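PDB 3GAZ: alcohol dehydrogenase superfamily protein, which probably acts as an NADP-dependent oxidoreductase of the medium-chain alcohol dehydrogenase superfamily, its substrate unknown. Local coordinates for residues A[8-16]-A[61-69]; A[84-95]-A[111-120]. All blocks are in the same frame, centred on the assembly; numbering follows the deposited sequence.

Contact 1 (A[8-16]-A[61-69]); sequences MIAAVVEEA and QPLPAILGM
Val13 and Ala65 face each other as an antiparallel hydrogen-bonded pair: Val13 N gives its hydrogen to Ala65 O at 2.9 Å, and Ala65 N returns a bond of 3.0 Å to Val13 O. One residue further out, the cis peptide before Pro64 turns the chain, and Pro64 CA brings its hydrogen to Val13 O as well. Towards the other end a water takes over, giving a hydrogen to Ala11 O and accepting one from Leu67 N, so both backbone groups are satisfied although they do not meet.

Branched side chains fill in around the bridge. Val13 has CG1 opposite the backbone N (chi1 175°), which sends its two methyls to different neighbours: CG1 lies 3.9 Å from Leu63 CD1, while CG2 is 3.7 Å from Leu67 CD1, the two side chains crossing at about a right angle. Ile66 stretches past two residues of the strand: its CG1 methylene lies beside the methyl Val12 CG2, and its CD1 reaches Ala10 CB at 3.7 Å; the small alanine leaves room for that tip. Leu63 CD1 also rests on the backbone between Glu15 and Ala16.

Behind these, Leu67 leans on Ile51 of helix 46-52, and Val13 on Phe20 of strand 20-26. Strands 7-13 and 20-26 form an antiparallel hairpin, joined by this single beta bridge to the loop preceding strand 70-78 in the GroES-like domain.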
loop_
_atom_site.group_PDB
_atom_site.type_symbol
_atom_site.label_atom_id
_atom_site.label_comp_id
_atom_site.label_asym_id
_atom_site.label_seq_id
_atom_site.Cartn_x
_atom_site.Cartn_y
_atom_site.Cartn_z
HETATM N N MSE A 8 0.272 -5.947 -21.133
HETATM C CA MSE A 8 -0.681 -4.849 -21.223
HETATM C C MSE A 8 0.108 -3.548 -21.285
HETATM O O MSE A 8 1.296 -3.521 -20.961
HETATM C CB MSE A 8 -1.622 -4.815 -20.002
HETATM C CG MSE A 8 -0.976 -4.371 -18.677
HETATM SE SE MSE A 8 -2.186 -3.946 -17.345
HETATM C CE MSE A 8 -1.050 -3.598 -15.961
ATOM N N ILE A 9 -0.552 -2.479 -21.715
ATOM C CA ILE A 9 0.080 -1.170 -21.775
ATOM C C ILE A 9 -0.407 -0.400 -20.548
ATOM O O ILE A 9 -1.592 -0.438 -20.213
ATOM C CB ILE A 9 -0.342 -0.375 -23.038
ATOM C CG1 ILE A 9 0.187 -1.062 -24.299
ATOM C CG2 ILE A 9 0.183 1.061 -22.955
ATOM C CD1 ILE A 9 1.696 -1.154 -24.361
ATOM N N ALA A 10 0.507 0.291 -19.881
ATOM C CA ALA A 10 0.151 1.077 -18.712
ATOM C C ALA A 10 1.048 2.301 -18.644
ATOM O O ALA A 10 2.160 2.303 -19.178
ATOM C CB ALA A 10 0.311 0.242 -17.439
ATOM N N ALA A 11 0.553 3.346 -17.996
ATOM C CA ALA A 11 1.321 4.569 -17.835
ATOM C C ALA A 11 1.923 4.499 -16.441
ATOM O O ALA A 11 1.212 4.305 -15.450
ATOM C CB ALA A 11 0.418 5.785 -17.967
ATOM N N VAL A 12 3.237 4.643 -16.365
ATOM C CA VAL A 12 3.923 4.580 -15.091
ATOM C C VAL A 12 4.639 5.875 -14.756
ATOM O O VAL A 12 5.333 6.442 -15.602
ATOM C CB VAL A 12 4.979 3.444 -15.087
ATOM C CG1 VAL A 12 5.659 3.368 -13.725
ATOM C CG2 VAL A 12 4.328 2.120 -15.438
ATOM N N VAL A 13 4.454 6.355 -13.529
ATOM C CA VAL A 13 5.150 7.545 -13.079
ATOM C C VAL A 13 6.341 6.933 -12.354
ATOM O O VAL A 13 6.180 6.268 -11.330
ATOM C CB VAL A 13 4.294 8.392 -12.111
ATOM C CG1 VAL A 13 5.114 9.556 -11.582
ATOM C CG2 VAL A 13 3.065 8.919 -12.836
ATOM N N GLU A 14 7.530 7.130 -12.912
ATOM C CA GLU A 14 8.747 6.547 -12.364
ATOM C C GLU A 14 9.337 7.263 -11.158
ATOM O O GLU A 14 9.832 6.619 -10.232
ATOM C CB GLU A 14 9.785 6.433 -13.480
ATOM C CG GLU A 14 9.180 5.897 -14.770
ATOM C CD GLU A 14 10.212 5.506 -15.804
ATOM O OE1 GLU A 14 11.140 6.304 -16.050
ATOM O OE2 GLU A 14 10.082 4.405 -16.380
ATOM N N GLU A 15 9.290 8.589 -11.173
ATOM C CA GLU A 15 9.816 9.380 -10.070
ATOM C C GLU A 15 8.996 10.647 -9.874
ATOM O O GLU A 15 8.213 11.031 -10.744
ATOM C CB GLU A 15 11.284 9.750 -10.317
ATOM C CG GLU A 15 11.554 10.587 -11.568
ATOM C CD GLU A 15 11.678 9.750 -12.826
ATOM O OE1 GLU A 15 12.387 8.720 -12.784
ATOM O OE2 GLU A 15 11.081 10.125 -13.859
ATOM N N ALA A 16 9.184 11.293 -8.728
ATOM C CA ALA A 16 8.461 12.517 -8.411
ATOM C C ALA A 16 8.490 13.497 -9.579
ATOM O O ALA A 16 9.552 13.783 -10.135
ATOM C CB ALA A 16 9.056 13.168 -7.169
ATOM N N GLN A 61 1.161 6.015 -1.642
ATOM C CA GLN A 61 1.396 5.518 -2.994
ATOM C C GLN A 61 2.787 5.948 -3.469
ATOM O O GLN A 61 2.928 6.893 -4.255
ATOM C CB GLN A 61 0.337 6.062 -3.960
ATOM C CG GLN A 61 0.412 5.461 -5.363
ATOM C CD GLN A 61 -0.261 4.095 -5.454
ATOM O OE1 GLN A 61 -0.343 3.368 -4.468
ATOM N NE2 GLN A 61 -0.733 3.740 -6.646
ATOM N N PRO A 62 3.838 5.267 -2.985
ATOM C CA PRO A 62 5.194 5.626 -3.403
ATOM C C PRO A 62 5.441 5.264 -4.866
ATOM O O PRO A 62 4.767 4.396 -5.425
ATOM C CB PRO A 62 6.072 4.824 -2.446
ATOM C CG PRO A 62 5.249 3.576 -2.219
ATOM C CD PRO A 62 3.853 4.139 -2.036
ATOM N N LEU A 63 6.403 5.946 -5.479
ATOM C CA LEU A 63 6.751 5.712 -6.875
ATOM C C LEU A 63 7.971 4.790 -6.941
ATOM O O LEU A 63 8.731 4.687 -5.976
ATOM C CB LEU A 63 7.068 7.048 -7.549
ATOM C CG LEU A 63 5.988 8.122 -7.369
ATOM C CD1 LEU A 63 6.469 9.444 -7.952
ATOM C CD2 LEU A 63 4.695 7.668 -8.038
ATOM N N PRO A 64 8.181 4.117 -8.081
ATOM C CA PRO A 64 7.359 4.171 -9.293
ATOM C C PRO A 64 5.996 3.528 -9.078
ATOM O O PRO A 64 5.836 2.671 -8.209
ATOM C CB PRO A 64 8.199 3.402 -10.305
ATOM C CG PRO A 64 8.838 2.353 -9.444
ATOM C CD PRO A 64 9.291 3.161 -8.249
ATOM N N ALA A 65 5.015 3.941 -9.873
ATOM C CA ALA A 65 3.684 3.373 -9.737
ATOM C C ALA A 65 2.739 3.804 -10.849
ATOM O O ALA A 65 2.977 4.789 -11.546
ATOM C CB ALA A 65 3.093 3.761 -8.373
ATOM N N ILE A 66 1.672 3.031 -11.014
ATOM C CA ILE A 66 0.641 3.327 -11.991
ATOM C C ILE A 66 -0.401 4.074 -11.174
ATOM O O ILE A 66 -0.889 3.554 -10.164
ATOM C CB ILE A 66 0.033 2.030 -12.563
ATOM C CG1 ILE A 66 1.090 1.293 -13.395
ATOM C CG2 ILE A 66 -1.195 2.355 -13.394
ATOM C CD1 ILE A 66 0.718 -0.130 -13.762
ATOM N N LEU A 67 -0.723 5.297 -11.588
ATOM C CA LEU A 67 -1.691 6.110 -10.857
ATOM C C LEU A 67 -3.103 6.042 -11.446
ATOM O O LEU A 67 -3.342 5.333 -12.421
ATOM C CB LEU A 67 -1.196 7.560 -10.794
ATOM C CG LEU A 67 0.264 7.694 -10.339
ATOM C CD1 LEU A 67 0.606 9.169 -10.113
ATOM C CD2 LEU A 67 0.479 6.893 -9.060
ATOM N N GLY A 68 -4.036 6.775 -10.840
ATOM C CA GLY A 68 -5.417 6.762 -11.299
ATOM C C GLY A 68 -6.216 5.923 -10.321
ATOM O O GLY A 68 -5.845 4.783 -10.054
HETATM N N MSE A 69 -7.311 6.465 -9.799
HETATM C CA MSE A 69 -8.111 5.752 -8.807
HETATM C C MSE A 69 -9.458 5.206 -9.290
HETATM O O MSE A 69 -9.918 4.167 -8.805
HETATM C CB MSE A 69 -8.341 6.674 -7.598
HETATM C CG MSE A 69 -7.068 7.321 -7.057
HETATM SE SE MSE A 69 -7.384 8.573 -5.761
HETATM C CE MSE A 69 -7.414 9.970 -6.659
HETATM O O HOH W 1 0.230 6.541 -13.917
#

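Contact 2 (A[84-95]-A[111-120]); sequences SFRVGDAVFGLT and VDARLLASKP
Ala90 O is gripped twice: Lys119 N donates to it at 2.9 Å, nearly straight (169°) but from above the carbonyl plane, and a water that also bonds Ser118 OG donates a second hydrogen. Next along the strands, Phe92 N meets Ala117 O at 3.0 Å; the return bond from Ala117 N to Phe92 O is weak. A second water accepts from Leu94 N and donates to Leu115 O, bridging strand 90-94 to the 3-10 segment that leads into 116-118. Gly93 suits its place because a beta carbon there would run into Leu115 O.

Phe92 carries its ring between the backbone N and the carbonyl carbon (chi1 78°), a position that brings CE1 near Ala117 CB and turns one face to Pro120. Pro120 CD sits 3.8 Å from the ring centroid, 20° off the normal, presenting a C-H over the face, slightly displaced toward the rim, as a CH-pi contact. Cutting Phe92 back to an alanine would remove the ring, and Pro120 CD would probably lose its aromatic partner while a gap opened beside Ala117. Leu116 meets two partners along its length: the methyl CD2 lies 3.9 Å from Val91 CG2, and nearer the backbone CB lies 3.8 Å from Phe85 CE2. The edge of the Phe85 ring meets Ala113 O and Leu116 O near its plane. Beyond the strand end, Thr95 CG2 packs on Val111 CG1 at 3.6 Å.

The two turns are braced from within. Asp89 OD2 accepts from Arg86 N across a type II turn, and Asp112 OD1 takes Arg114 N in an Asx turn while its carboxylate holds the guanidinium side-on.

Strand 90-94 thus runs antiparallel between 116-118 and 70-78, with Phe92 and Lys119 against helix 125-129 and Leu94 against helices 132-145 and 278-293.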
loop_
_atom_site.group_PDB
_atom_site.type_symbol
_atom_site.label_atom_id
_atom_site.label_comp_id
_atom_site.label_asym_id
_atom_site.label_seq_id
_atom_site.Cartn_x
_atom_site.Cartn_y
_atom_site.Cartn_z
ATOM N N SER A 84 -20.547 -12.630 -8.277
ATOM C CA SER A 84 -21.231 -11.354 -8.444
ATOM C C SER A 84 -21.064 -10.759 -9.844
ATOM O O SER A 84 -21.808 -9.860 -10.232
ATOM C CB SER A 84 -20.735 -10.357 -7.395
ATOM O OG SER A 84 -19.321 -10.264 -7.414
ATOM N N PHE A 85 -20.090 -11.258 -10.600
ATOM C CA PHE A 85 -19.854 -10.759 -11.952
ATOM C C PHE A 85 -19.464 -11.874 -12.915
ATOM O O PHE A 85 -18.825 -12.850 -12.523
ATOM C CB PHE A 85 -18.756 -9.692 -11.939
ATOM C CG PHE A 85 -19.156 -8.421 -11.246
ATOM C CD1 PHE A 85 -20.088 -7.562 -11.823
ATOM C CD2 PHE A 85 -18.624 -8.095 -10.005
ATOM C CE1 PHE A 85 -20.485 -6.399 -11.170
ATOM C CE2 PHE A 85 -19.015 -6.934 -9.343
ATOM C CZ PHE A 85 -19.947 -6.083 -9.928
ATOM N N ARG A 86 -19.865 -11.720 -14.174
ATOM C CA ARG A 86 -19.555 -12.690 -15.219
ATOM C C ARG A 86 -18.758 -11.991 -16.304
ATOM O O ARG A 86 -18.783 -10.765 -16.416
ATOM C CB ARG A 86 -20.831 -13.252 -15.858
ATOM C CG ARG A 86 -21.653 -14.183 -14.987
ATOM C CD ARG A 86 -22.832 -14.738 -15.779
ATOM N NE ARG A 86 -22.396 -15.549 -16.918
ATOM C CZ ARG A 86 -23.215 -16.081 -17.823
ATOM N NH1 ARG A 86 -24.524 -15.892 -17.735
ATOM N NH2 ARG A 86 -22.725 -16.810 -18.817
ATOM N N VAL A 87 -18.055 -12.775 -17.110
ATOM C CA VAL A 87 -17.278 -12.215 -18.204
ATOM C C VAL A 87 -18.236 -11.458 -19.117
ATOM O O VAL A 87 -19.289 -11.978 -19.494
ATOM C CB VAL A 87 -16.575 -13.331 -19.000
ATOM C CG1 VAL A 87 -15.945 -12.763 -20.261
ATOM C CG2 VAL A 87 -15.521 -13.983 -18.130
ATOM N N GLY A 88 -17.875 -10.222 -19.453
ATOM C CA GLY A 88 -18.715 -9.407 -20.313
ATOM C C GLY A 88 -19.460 -8.297 -19.585
ATOM O O GLY A 88 -19.943 -7.360 -20.220
ATOM N N ASP A 89 -19.562 -8.390 -18.261
ATOM C CA ASP A 89 -20.265 -7.369 -17.486
ATOM C C ASP A 89 -19.556 -6.020 -17.501
ATOM O O ASP A 89 -18.355 -5.945 -17.264
ATOM C CB ASP A 89 -20.423 -7.803 -16.024
ATOM C CG ASP A 89 -21.438 -8.914 -15.844
ATOM O OD1 ASP A 89 -22.230 -9.170 -16.778
ATOM O OD2 ASP A 89 -21.449 -9.524 -14.758
ATOM N N ALA A 90 -20.303 -4.957 -17.782
ATOM C CA ALA A 90 -19.734 -3.613 -17.779
ATOM C C ALA A 90 -19.758 -3.159 -16.320
ATOM O O ALA A 90 -20.784 -3.283 -15.648
ATOM C CB ALA A 90 -20.578 -2.675 -18.639
ATOM N N VAL A 91 -18.635 -2.635 -15.828
ATOM C CA VAL A 91 -18.555 -2.189 -14.438
ATOM C C VAL A 91 -17.807 -0.870 -14.251
ATOM O O VAL A 91 -17.193 -0.353 -15.184
ATOM C CB VAL A 91 -17.845 -3.247 -13.551
ATOM C CG1 VAL A 91 -18.605 -4.571 -13.585
ATOM C CG2 VAL A 91 -16.406 -3.435 -14.022
ATOM N N PHE A 92 -17.876 -0.327 -13.037
ATOM C CA PHE A 92 -17.163 0.901 -12.696
ATOM C C PHE A 92 -16.899 0.902 -11.193
ATOM O O PHE A 92 -17.571 0.186 -10.445
ATOM C CB PHE A 92 -17.950 2.155 -13.138
ATOM C CG PHE A 92 -19.104 2.545 -12.233
ATOM C CD1 PHE A 92 -20.073 1.621 -11.851
ATOM C CD2 PHE A 92 -19.247 3.873 -11.819
ATOM C CE1 PHE A 92 -21.175 2.012 -11.073
ATOM C CE2 PHE A 92 -20.340 4.276 -11.043
ATOM C CZ PHE A 92 -21.310 3.339 -10.670
ATOM N N GLY A 93 -15.903 1.668 -10.756
ATOM C CA GLY A 93 -15.612 1.719 -9.336
ATOM C C GLY A 93 -14.328 2.421 -8.944
ATOM O O GLY A 93 -13.527 2.800 -9.794
ATOM N N LEU A 94 -14.164 2.609 -7.636
ATOM C CA LEU A 94 -12.977 3.225 -7.049
ATOM C C LEU A 94 -12.162 1.999 -6.679
ATOM O O LEU A 94 -12.508 1.285 -5.738
ATOM C CB LEU A 94 -13.360 4.020 -5.799
ATOM C CG LEU A 94 -12.220 4.512 -4.899
ATOM C CD1 LEU A 94 -11.145 5.187 -5.745
ATOM C CD2 LEU A 94 -12.787 5.475 -3.854
ATOM N N THR A 95 -11.079 1.760 -7.412
ATOM C CA THR A 95 -10.308 0.545 -7.209
ATOM C C THR A 95 -8.840 0.586 -6.795
ATOM O O THR A 95 -8.332 -0.399 -6.267
ATOM C CB THR A 95 -10.392 -0.296 -8.470
ATOM O OG1 THR A 95 -9.666 0.372 -9.515
ATOM C CG2 THR A 95 -11.869 -0.442 -8.914
ATOM N N VAL A 111 -9.200 -6.528 -9.839
ATOM C CA VAL A 111 -9.897 -5.853 -8.749
ATOM C C VAL A 111 -10.803 -6.731 -7.896
ATOM O O VAL A 111 -11.497 -7.609 -8.409
ATOM C CB VAL A 111 -10.769 -4.706 -9.309
ATOM C CG1 VAL A 111 -11.433 -3.940 -8.170
ATOM C CG2 VAL A 111 -9.921 -3.785 -10.168
ATOM N N ASP A 112 -10.801 -6.460 -6.591
ATOM C CA ASP A 112 -11.643 -7.186 -5.646
ATOM C C ASP A 112 -13.082 -6.878 -6.053
ATOM O O ASP A 112 -13.477 -5.710 -6.109
ATOM C CB ASP A 112 -11.384 -6.686 -4.222
ATOM C CG ASP A 112 -12.153 -7.472 -3.171
ATOM O OD1 ASP A 112 -13.395 -7.583 -3.280
ATOM O OD2 ASP A 112 -11.508 -7.974 -2.225
ATOM N N ALA A 113 -13.855 -7.926 -6.328
ATOM C CA ALA A 113 -15.240 -7.786 -6.769
ATOM C C ALA A 113 -16.089 -6.850 -5.911
ATOM O O ALA A 113 -16.969 -6.161 -6.424
ATOM C CB ALA A 113 -15.902 -9.166 -6.843
ATOM N N ARG A 114 -15.818 -6.821 -4.613
ATOM C CA ARG A 114 -16.575 -5.980 -3.687
ATOM C C ARG A 114 -16.493 -4.483 -3.975
ATOM O O ARG A 114 -17.381 -3.721 -3.583
ATOM C CB ARG A 114 -16.112 -6.249 -2.259
ATOM C CG ARG A 114 -16.447 -7.649 -1.759
ATOM C CD ARG A 114 -15.840 -7.897 -0.393
ATOM N NE ARG A 114 -14.391 -8.061 -0.467
ATOM C CZ ARG A 114 -13.610 -8.282 0.585
ATOM N NH1 ARG A 114 -14.135 -8.360 1.801
ATOM N NH2 ARG A 114 -12.303 -8.439 0.419
ATOM N N LEU A 115 -15.429 -4.066 -4.653
ATOM C CA LEU A 115 -15.227 -2.661 -4.986
ATOM C C LEU A 115 -15.980 -2.242 -6.248
ATOM O O LEU A 115 -16.115 -1.048 -6.533
ATOM C CB LEU A 115 -13.736 -2.385 -5.195
ATOM C CG LEU A 115 -12.799 -2.538 -3.995
ATOM C CD1 LEU A 115 -11.351 -2.342 -4.444
ATOM C CD2 LEU A 115 -13.171 -1.527 -2.924
ATOM N N LEU A 116 -16.472 -3.224 -6.995
ATOM C CA LEU A 116 -17.175 -2.963 -8.243
ATOM C C LEU A 116 -18.693 -3.014 -8.198
ATOM O O LEU A 116 -19.290 -3.640 -7.323
ATOM C CB LEU A 116 -16.693 -3.943 -9.313
ATOM C CG LEU A 116 -15.232 -3.810 -9.742
ATOM C CD1 LEU A 116 -14.846 -4.999 -10.596
ATOM C CD2 LEU A 116 -15.038 -2.500 -10.497
ATOM N N ALA A 117 -19.299 -2.348 -9.174
ATOM C CA ALA A 117 -20.745 -2.306 -9.335
ATOM C C ALA A 117 -20.996 -2.198 -10.834
ATOM O O ALA A 117 -20.195 -1.599 -11.563
ATOM C CB ALA A 117 -21.329 -1.098 -8.615
ATOM N N SER A 118 -22.096 -2.780 -11.299
ATOM C CA SER A 118 -22.421 -2.723 -12.715
ATOM C C SER A 118 -22.470 -1.268 -13.149
ATOM O O SER A 118 -22.941 -0.403 -12.405
ATOM C CB SER A 118 -23.774 -3.391 -12.983
ATOM O OG SER A 118 -23.719 -4.778 -12.696
ATOM N N LYS A 119 -21.971 -0.993 -14.348
ATOM C CA LYS A 119 -21.975 0.366 -14.867
ATOM C C LYS A 119 -23.400 0.791 -15.201
ATOM O O LYS A 119 -24.162 0.017 -15.772
ATOM C CB LYS A 119 -21.121 0.462 -16.132
ATOM C CG LYS A 119 -21.068 1.876 -16.718
ATOM C CD LYS A 119 -20.294 1.935 -18.025
ATOM C CE LYS A 119 -21.079 1.315 -19.166
ATOM N NZ LYS A 119 -22.368 2.028 -19.397
ATOM N N PRO A 120 -23.780 2.024 -14.828
ATOM C CA PRO A 120 -25.128 2.513 -15.122
ATOM C C PRO A 120 -25.321 2.445 -16.633
ATOM O O PRO A 120 -24.490 2.948 -17.394
ATOM C CB PRO A 120 -25.090 3.947 -14.603
ATOM C CG PRO A 120 -24.184 3.831 -13.416
ATOM C CD PRO A 120 -23.063 2.956 -13.940
HETATM O O HOH W 2 -22.706 -5.235 -15.285
HETATM O O HOH W 3 -15.269 1.281 -5.513
#

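How the contacts relate
From the N terminus, strand 7-13 turns back through 20-26, and contact 1 closes the first long loop when the chain, having passed 34-39, 41-43 and helix 46-52, returns at 61-69. Contact 2 opens only afterwards and closes a shorter loop between 84-95 and 111-120, so the two stand in series, neither nested nor crossed, with centres about 22 Å apart. They touch where Met69 O probably accepts a hydrogen bond from Thr95 N and packs on Leu94, as strand 70-78 begins beside the end of 90-94. Contact 1 thus ties the N-terminal hairpin to the approach to this sheet, and contact 2 joins 116-118 to the sheet through strand 90-94.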